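Long-range contacts in R.Ecl18kI (Enterobacter cloacae, PDB 2GB7), which recognises the double-stranded DNA sequence 5'-CCNGG-3' and, as a type II restriction endonuclease, cleaves it before the first C: residues Leu158-Met163 / Ile179-Thr184; Leu206-Asp211 / Val226-Thr231. The protein carries 1 engineered substitution. One frame throughout, in Å; residues are numbered along the deposited sequence.

Contact 1 of 2, residues Leu158-Met163 / Ile179-Thr184; sequences LVDLVM and ISAKTT. With nucleotides of chain B.
Asp-160 and Leu-161 sit together opposite the single residue Ile-179, which makes a classic beta bulge where antiparallel strands 161-163 and 177-181 pair in the sheet of a PD-(D/E)XK nuclease. In this family the strand pair brings an aspartate and a lysine together at the catalytic centre; the positions of Asp-160 and Lys-182 are consistent with those roles, and the complex described here is metal-depleted.

Backbone bonds define the bulge. Ile-179 O accepts from Asp-160 N at 2.8 Å and from Leu-161 N, so one carbonyl grips two successive amides. Ile-179 N bonds back to Leu-161 O, making these two residues a hydrogen-bonded pair.

The apolar part is a single meeting of branch ends. The side chains of Leu-161 and Ile-179 lie on the same face of the sheet and cross obliquely, their CD1 atoms 4.2 Å apart; helix 102-134 packs on this face, with Met-132 against Leu-161.

The polar side chains make three separate contacts. Ser-180 carries OG anti to its backbone N (chi1 179°), and OG donates to Leu-158 O at 3.0 Å from 39° above the carbonyl plane, while Leu-158 CG lies beside the same hydroxyl. The carboxylate of Asp-160 turns to the other segment, OD2 lying 3.5 Å from Ala-181 CB. Lys-182 CG lies 3.7 Å from OP2 of DC4 of chain B; the bend at chi4 puts NZ 3.3 Å from OP2 of DC3 of chain B, and NZ forms a salt bridge with Glu-191 of helix 191-199.

Beyond Lys-182 the chain grips the phosphates directly. Thr-183 N donates to OP1 of DC4 of chain B, a bond with an angle of 164° at the hydrogen. On the next phosphate, OP1 of DT5 of chain B accepts from two hydroxyls, Thr-183 OG1 and Thr-184 OG1, each at 2.8 Å.

Contact 2 of 2, residues Leu206-Asp211 / Val226-Thr231; sequences LATLDD and VVVVTT
Thr-208 and Val-228 meet methyl to methyl: CG2 of the threonine lies 3.6 Å from CG1 of the valine, the two side chains crossing at a slant. Further back, Leu-206 touches Val-226 through its CB, 3.8 Å from Val-226 CG1, and both residues pack on Val-192 of helix 191-199. At the other end Leu-209 and Thr-231 cross at about a right angle, CD2 of the leucine coming to 4.0 Å from CG2 of the threonine.

The backbones behind these pairs include the parallel strands 204-207 and 226-230, which helix 215-223 connects in a beta-alpha-beta unit. Three backbone bonds lace them: Leu-206 N to Val-227 O, Val-229 N to Leu-206 O, and Thr-208 N to Val-229 O.

Side-chain hydroxyls add to the backbone bonds toward Thr-208 and Thr-230. Thr-230 OG1, anti to its backbone N (chi1 -165°), donates to Thr-208 O at 2.8 Å and is also bonded to Asn-234 ND2. Thr-208 OG1 accepts from Asp-210 N at 3.1 Å, an ST turn, and bonds to Lys-182 O as well. Thr-231 is the N-cap of helix 232-238, its OG1 bonded to Asn-234 N.

Overall arrangement
Contacts 1 and 2 follow one another along the chain and share a single mixed sheet, their centres about 10 Å apart. Strands 177-181 and 204-207 are neighbours in it, joined where Ser-180 O probably accepts a hydrogen bond from Ala-207 N at 2.8 Å. Further toward the DNA the link continues through Asp-210 OD2, which packs 3.5 Å from Thr-184 CA. The DNA lies against contact 1, whereas the nearest atom of contact 2 stays about 7 Å from it. Contact 2 thus stands in a second shell, bonded to the backbone of Lys-182 and Thr-183, next to the amide of Thr-183 and the hydroxyls of Thr-183 and Thr-184 that hold the phosphates.

Contact 1 of 2, residues Leu158-Met163 / Ile179-Thr184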
loop_
_atom_site.group_PDB
_atom_site.type_symbol
_atom_site.label_atom_id
_atom_site.label_comp_id
_atom_site.label_asym_id
_atom_site.label_seq_id
_atom_site.Cartn_x
_atom_site.Cartn_y
_atom_site.Cartn_z
ATOM N N LEU F 158 -14.113 1.583 0.646
ATOM C CA LEU F 158 -13.230 1.876 1.789
ATOM C C LEU F 158 -14.053 2.392 3.023
ATOM O O LEU F 158 -13.502 2.565 4.111
ATOM C CB LEU F 158 -12.090 2.777 1.273
ATOM C CG LEU F 158 -11.791 4.142 1.887
ATOM C CD1 LEU F 158 -10.684 4.839 1.110
ATOM C CD2 LEU F 158 -13.029 5.005 1.959
ATOM N N VAL F 159 -15.348 2.596 2.830
ATOM C CA VAL F 159 -16.200 2.906 3.983
ATOM C C VAL F 159 -16.463 1.593 4.668
ATOM O O VAL F 159 -16.853 0.612 4.008
ATOM C CB VAL F 159 -17.536 3.453 3.549
ATOM C CG1 VAL F 159 -18.464 3.599 4.801
ATOM C CG2 VAL F 159 -17.344 4.759 2.802
ATOM N N ASP F 160 -16.194 1.545 5.968
ATOM C CA ASP F 160 -16.374 0.329 6.759
ATOM C C ASP F 160 -17.716 0.263 7.465
ATOM O O ASP F 160 -18.324 -0.805 7.527
ATOM C CB ASP F 160 -15.276 0.245 7.787
ATOM C CG ASP F 160 -13.934 0.016 7.137
ATOM O OD1 ASP F 160 -13.839 -0.839 6.198
ATOM O OD2 ASP F 160 -12.982 0.726 7.497
ATOM N N LEU F 161 -18.141 1.398 8.023
ATOM C CA LEU F 161 -19.387 1.460 8.797
ATOM C C LEU F 161 -20.256 2.599 8.334
ATOM O O LEU F 161 -19.762 3.683 8.058
ATOM C CB LEU F 161 -19.074 1.688 10.263
ATOM C CG LEU F 161 -18.174 0.628 10.893
ATOM C CD1 LEU F 161 -17.630 1.065 12.218
ATOM C CD2 LEU F 161 -18.881 -0.733 10.976
ATOM N N VAL F 162 -21.552 2.326 8.251
ATOM C CA VAL F 162 -22.527 3.302 7.810
ATOM C C VAL F 162 -23.620 3.399 8.881
ATOM O O VAL F 162 -24.314 2.419 9.149
ATOM C CB VAL F 162 -23.198 2.852 6.515
ATOM C CG1 VAL F 162 -24.228 3.892 6.049
ATOM C CG2 VAL F 162 -22.150 2.548 5.392
ATOM N N MET F 163 -23.763 4.568 9.478
ATOM C CA MET F 163 -24.749 4.793 10.543
ATOM C C MET F 163 -25.854 5.650 9.925
ATOM O O MET F 163 -25.578 6.758 9.454
ATOM C CB MET F 163 -24.059 5.558 11.681
ATOM C CG MET F 163 -24.757 5.613 13.026
ATOM S SD MET F 163 -26.369 6.451 12.981
ATOM C CE MET F 163 -25.883 8.115 12.572
ATOM N N ILE F 179 -17.693 5.913 8.409
ATOM C CA ILE F 179 -16.379 5.697 9.015
ATOM C C ILE F 179 -15.514 4.786 8.160
ATOM O O ILE F 179 -15.949 3.684 7.791
ATOM C CB ILE F 179 -16.510 5.084 10.425
ATOM C CG1 ILE F 179 -17.418 5.955 11.306
ATOM C CG2 ILE F 179 -15.111 4.873 11.055
ATOM C CD1 ILE F 179 -17.910 5.239 12.585
ATOM N N SER F 180 -14.310 5.264 7.860
ATOM C CA SER F 180 -13.237 4.462 7.210
ATOM C C SER F 180 -12.116 4.259 8.230
ATOM O O SER F 180 -12.063 4.980 9.243
ATOM C CB SER F 180 -12.664 5.219 6.001
ATOM O OG SER F 180 -11.614 4.449 5.387
ATOM N N ALA F 181 -11.280 3.242 8.012
ATOM C CA ALA F 181 -10.221 2.994 8.982
ATOM C C ALA F 181 -8.957 2.564 8.232
ATOM O O ALA F 181 -9.057 1.805 7.292
ATOM C CB ALA F 181 -10.649 1.910 9.896
ATOM N N LYS F 182 -7.810 3.086 8.666
ATOM C CA LYS F 182 -6.504 2.722 8.157
ATOM C C LYS F 182 -5.588 2.715 9.353
ATOM O O LYS F 182 -5.465 3.737 10.006
ATOM C CB LYS F 182 -6.015 3.774 7.141
ATOM C CG LYS F 182 -6.800 3.718 5.833
ATOM C CD LYS F 182 -6.213 4.674 4.809
ATOM C CE LYS F 182 -7.061 4.641 3.512
ATOM N NZ LYS F 182 -7.209 3.260 2.946
ATOM N N THR F 183 -4.947 1.585 9.646
ATOM C CA THR F 183 -4.109 1.508 10.836
ATOM C C THR F 183 -2.971 2.523 10.772
ATOM O O THR F 183 -2.676 3.189 11.769
ATOM C CB THR F 183 -3.549 0.088 11.025
ATOM O OG1 THR F 183 -2.890 -0.325 9.821
ATOM C CG2 THR F 183 -4.673 -0.877 11.389
ATOM N N THR F 184 -2.322 2.605 9.600
ATOM C CA THR F 184 -1.329 3.649 9.292
ATOM C C THR F 184 -1.770 4.281 7.991
ATOM O O THR F 184 -2.529 3.658 7.230
ATOM C CB THR F 184 0.096 3.091 9.105
ATOM O OG1 THR F 184 0.072 1.977 8.204
ATOM C CG2 THR F 184 0.691 2.646 10.456
ATOM P P DC B 4 -5.367 -0.779 6.583
ATOM O OP1 DC B 4 -5.699 -0.506 8.002
ATOM O OP2 DC B 4 -5.580 0.277 5.554
ATOM O "O5'" DC B 4 -3.847 -1.244 6.486
ATOM C "C5'" DC B 4 -3.376 -2.346 7.248
ATOM C "C4'" DC B 4 -1.927 -2.618 6.918
ATOM O "O4'" DC B 4 -1.832 -3.053 5.540
ATOM C "C3'" DC B 4 -1.000 -1.409 7.056
ATOM O "O3'" DC B 4 0.263 -1.818 7.587
ATOM C "C2'" DC B 4 -0.824 -0.938 5.622
ATOM C "C1'" DC B 4 -0.910 -2.237 4.836
ATOM N N1 DC B 4 -1.412 -2.063 3.465
ATOM C C2 DC B 4 -0.736 -2.687 2.401
ATOM O O2 DC B 4 0.215 -3.444 2.645
ATOM N N3 DC B 4 -1.144 -2.450 1.135
ATOM C C4 DC B 4 -2.185 -1.639 0.906
ATOM N N4 DC B 4 -2.512 -1.387 -0.367
ATOM C C5 DC B 4 -2.922 -1.040 1.970
ATOM C C6 DC B 4 -2.504 -1.278 3.222
ATOM P P DT B 5 0.551 -1.655 9.154
ATOM O OP1 DT B 5 -0.141 -0.431 9.622
ATOM O OP2 DT B 5 2.016 -1.788 9.351
ATOM O "O5'" DT B 5 -0.172 -2.912 9.818
ATOM C "C5'" DT B 5 0.325 -4.242 9.636
ATOM C "C4'" DT B 5 1.477 -4.495 10.580
ATOM O "O4'" DT B 5 1.097 -4.192 11.946
ATOM C "C3'" DT B 5 2.039 -5.921 10.598
ATOM O "O3'" DT B 5 3.468 -5.847 10.593
ATOM C "C2'" DT B 5 1.578 -6.458 11.947
ATOM C "C1'" DT B 5 1.635 -5.196 12.785
ATOM N N1 DT B 5 0.889 -5.183 14.059
ATOM C C2 DT B 5 1.535 -4.662 15.159
ATOM O O2 DT B 5 2.685 -4.254 15.122
ATOM N N3 DT B 5 0.787 -4.645 16.307
ATOM C C4 DT B 5 -0.510 -5.096 16.463
ATOM O O4 DT B 5 -1.061 -5.003 17.557
ATOM C C5 DT B 5 -1.120 -5.649 15.272
ATOM C C7 DT B 5 -2.515 -6.179 15.348
ATOM C C6 DT B 5 -0.398 -5.662 14.144
ATOM P P DC B 3 -9.332 -0.356 2.307
ATOM O OP1 DC B 3 -10.228 0.124 3.392
ATOM O OP2 DC B 3 -8.625 0.627 1.436
ATOM O "O5'" DC B 3 -8.281 -1.339 2.980
ATOM C "C5'" DC B 3 -8.761 -2.422 3.768
ATOM C "C4'" DC B 3 -7.604 -3.158 4.393
ATOM O "O4'" DC B 3 -7.086 -4.111 3.432
ATOM C "C3'" DC B 3 -6.462 -2.204 4.718
ATOM O "O3'" DC B 3 -6.172 -2.074 6.096
ATOM C "C2'" DC B 3 -5.260 -2.731 3.963
ATOM C "C1'" DC B 3 -5.663 -4.096 3.438
ATOM N N1 DC B 3 -5.201 -4.215 2.047
ATOM C C2 DC B 3 -4.259 -5.192 1.719
ATOM O O2 DC B 3 -3.864 -5.965 2.602
ATOM N N3 DC B 3 -3.798 -5.266 0.448
ATOM C C4 DC B 3 -4.241 -4.407 -0.472
ATOM N N4 DC B 3 -3.757 -4.508 -1.716
ATOM C C5 DC B 3 -5.203 -3.406 -0.164
ATOM C C6 DC B 3 -5.660 -3.352 1.092
#

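Contact 2 of 2, residues Leu206-Asp211 / Val226-Thr231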
loop_
_atom_site.group_PDB
_atom_site.type_symbol
_atom_site.label_atom_id
_atom_site.label_comp_id
_atom_site.label_asym_id
_atom_site.label_seq_id
_atom_site.Cartn_x
_atom_site.Cartn_y
_atom_site.Cartn_z
ATOM N N LEU F 206 -12.073 9.259 9.362
ATOM C CA LEU F 206 -10.965 8.349 9.016
ATOM C C LEU F 206 -10.259 7.968 10.289
ATOM O O LEU F 206 -9.466 8.751 10.842
ATOM C CB LEU F 206 -10.001 9.027 8.050
ATOM C CG LEU F 206 -8.718 8.239 7.740
ATOM C CD1 LEU F 206 -9.132 6.902 7.160
ATOM C CD2 LEU F 206 -7.767 9.011 6.772
ATOM N N ALA F 207 -10.596 6.787 10.780
ATOM C CA ALA F 207 -10.014 6.297 12.034
ATOM C C ALA F 207 -8.608 5.793 11.781
ATOM O O ALA F 207 -8.409 5.013 10.851
ATOM C CB ALA F 207 -10.839 5.158 12.555
ATOM N N THR F 208 -7.653 6.139 12.652
ATOM C CA THR F 208 -6.264 5.645 12.449
ATOM C C THR F 208 -5.524 5.513 13.749
ATOM O O THR F 208 -5.919 6.107 14.738
ATOM C CB THR F 208 -5.448 6.590 11.488
ATOM O OG1 THR F 208 -4.203 5.970 11.119
ATOM C CG2 THR F 208 -5.143 7.924 12.152
ATOM N N LEU F 209 -4.467 4.693 13.752
ATOM C CA LEU F 209 -3.564 4.607 14.883
ATOM C C LEU F 209 -2.238 5.319 14.616
ATOM O O LEU F 209 -1.362 5.355 15.483
ATOM C CB LEU F 209 -3.314 3.129 15.224
ATOM C CG LEU F 209 -4.589 2.443 15.707
ATOM C CD1 LEU F 209 -4.387 0.992 16.019
ATOM C CD2 LEU F 209 -5.211 3.165 16.923
ATOM N N ASP F 210 -2.098 5.869 13.409
ATOM C CA ASP F 210 -0.882 6.502 12.928
ATOM C C ASP F 210 -0.528 7.706 13.783
ATOM O O ASP F 210 -1.387 8.524 14.063
ATOM C CB ASP F 210 -1.108 6.978 11.486
ATOM C CG ASP F 210 0.189 7.208 10.726
ATOM O OD1 ASP F 210 1.128 7.825 11.258
ATOM O OD2 ASP F 210 0.280 6.744 9.598
ATOM N N ASP F 211 0.737 7.800 14.181
ATOM C CA ASP F 211 1.236 8.920 14.986
ATOM C C ASP F 211 2.066 9.926 14.202
ATOM O O ASP F 211 2.741 10.792 14.794
ATOM C CB ASP F 211 2.081 8.384 16.172
ATOM C CG ASP F 211 3.288 7.526 15.732
ATOM O OD1 ASP F 211 3.645 7.484 14.543
ATOM O OD2 ASP F 211 3.909 6.874 16.603
ATOM N N VAL F 226 -12.636 15.229 5.152
ATOM C CA VAL F 226 -12.254 13.991 5.817
ATOM C C VAL F 226 -11.609 14.392 7.132
ATOM O O VAL F 226 -10.704 15.230 7.141
ATOM C CB VAL F 226 -11.237 13.201 4.972
ATOM C CG1 VAL F 226 -10.772 11.976 5.729
ATOM C CG2 VAL F 226 -11.868 12.753 3.655
ATOM N N VAL F 227 -12.105 13.833 8.229
ATOM C CA VAL F 227 -11.567 14.184 9.546
ATOM C C VAL F 227 -10.875 12.986 10.125
ATOM O O VAL F 227 -11.471 11.917 10.192
ATOM C CB VAL F 227 -12.683 14.608 10.519
ATOM C CG1 VAL F 227 -12.063 15.074 11.802
ATOM C CG2 VAL F 227 -13.476 15.738 9.911
ATOM N N VAL F 228 -9.610 13.165 10.523
ATOM C CA VAL F 228 -8.836 12.085 11.138
ATOM C C VAL F 228 -9.250 11.968 12.598
ATOM O O VAL F 228 -9.440 12.989 13.309
ATOM C CB VAL F 228 -7.336 12.336 11.056
ATOM C CG1 VAL F 228 -6.541 11.158 11.662
ATOM C CG2 VAL F 228 -6.943 12.572 9.578
ATOM N N VAL F 229 -9.435 10.716 12.993
ATOM C CA VAL F 229 -9.898 10.326 14.330
ATOM C C VAL F 229 -8.827 9.384 14.856
ATOM O O VAL F 229 -8.475 8.406 14.197
ATOM C CB VAL F 229 -11.244 9.604 14.268
ATOM C CG1 VAL F 229 -11.674 9.123 15.638
ATOM C CG2 VAL F 229 -12.336 10.532 13.703
ATOM N N THR F 230 -8.281 9.658 16.032
ATOM C CA THR F 230 -7.276 8.727 16.589
ATOM C C THR F 230 -7.465 8.641 18.095
ATOM O O THR F 230 -8.432 9.159 18.627
ATOM C CB THR F 230 -5.826 9.146 16.196
ATOM O OG1 THR F 230 -4.906 8.077 16.427
ATOM C CG2 THR F 230 -5.360 10.425 16.923
ATOM N N THR F 231 -6.580 7.930 18.764
ATOM C CA THR F 231 -6.727 7.768 20.191
ATOM C C THR F 231 -6.453 9.064 20.915
ATOM O O THR F 231 -5.880 10.013 20.363
ATOM C CB THR F 231 -5.766 6.708 20.744
ATOM O OG1 THR F 231 -4.415 7.086 20.428
ATOM C CG2 THR F 231 -6.090 5.348 20.161
#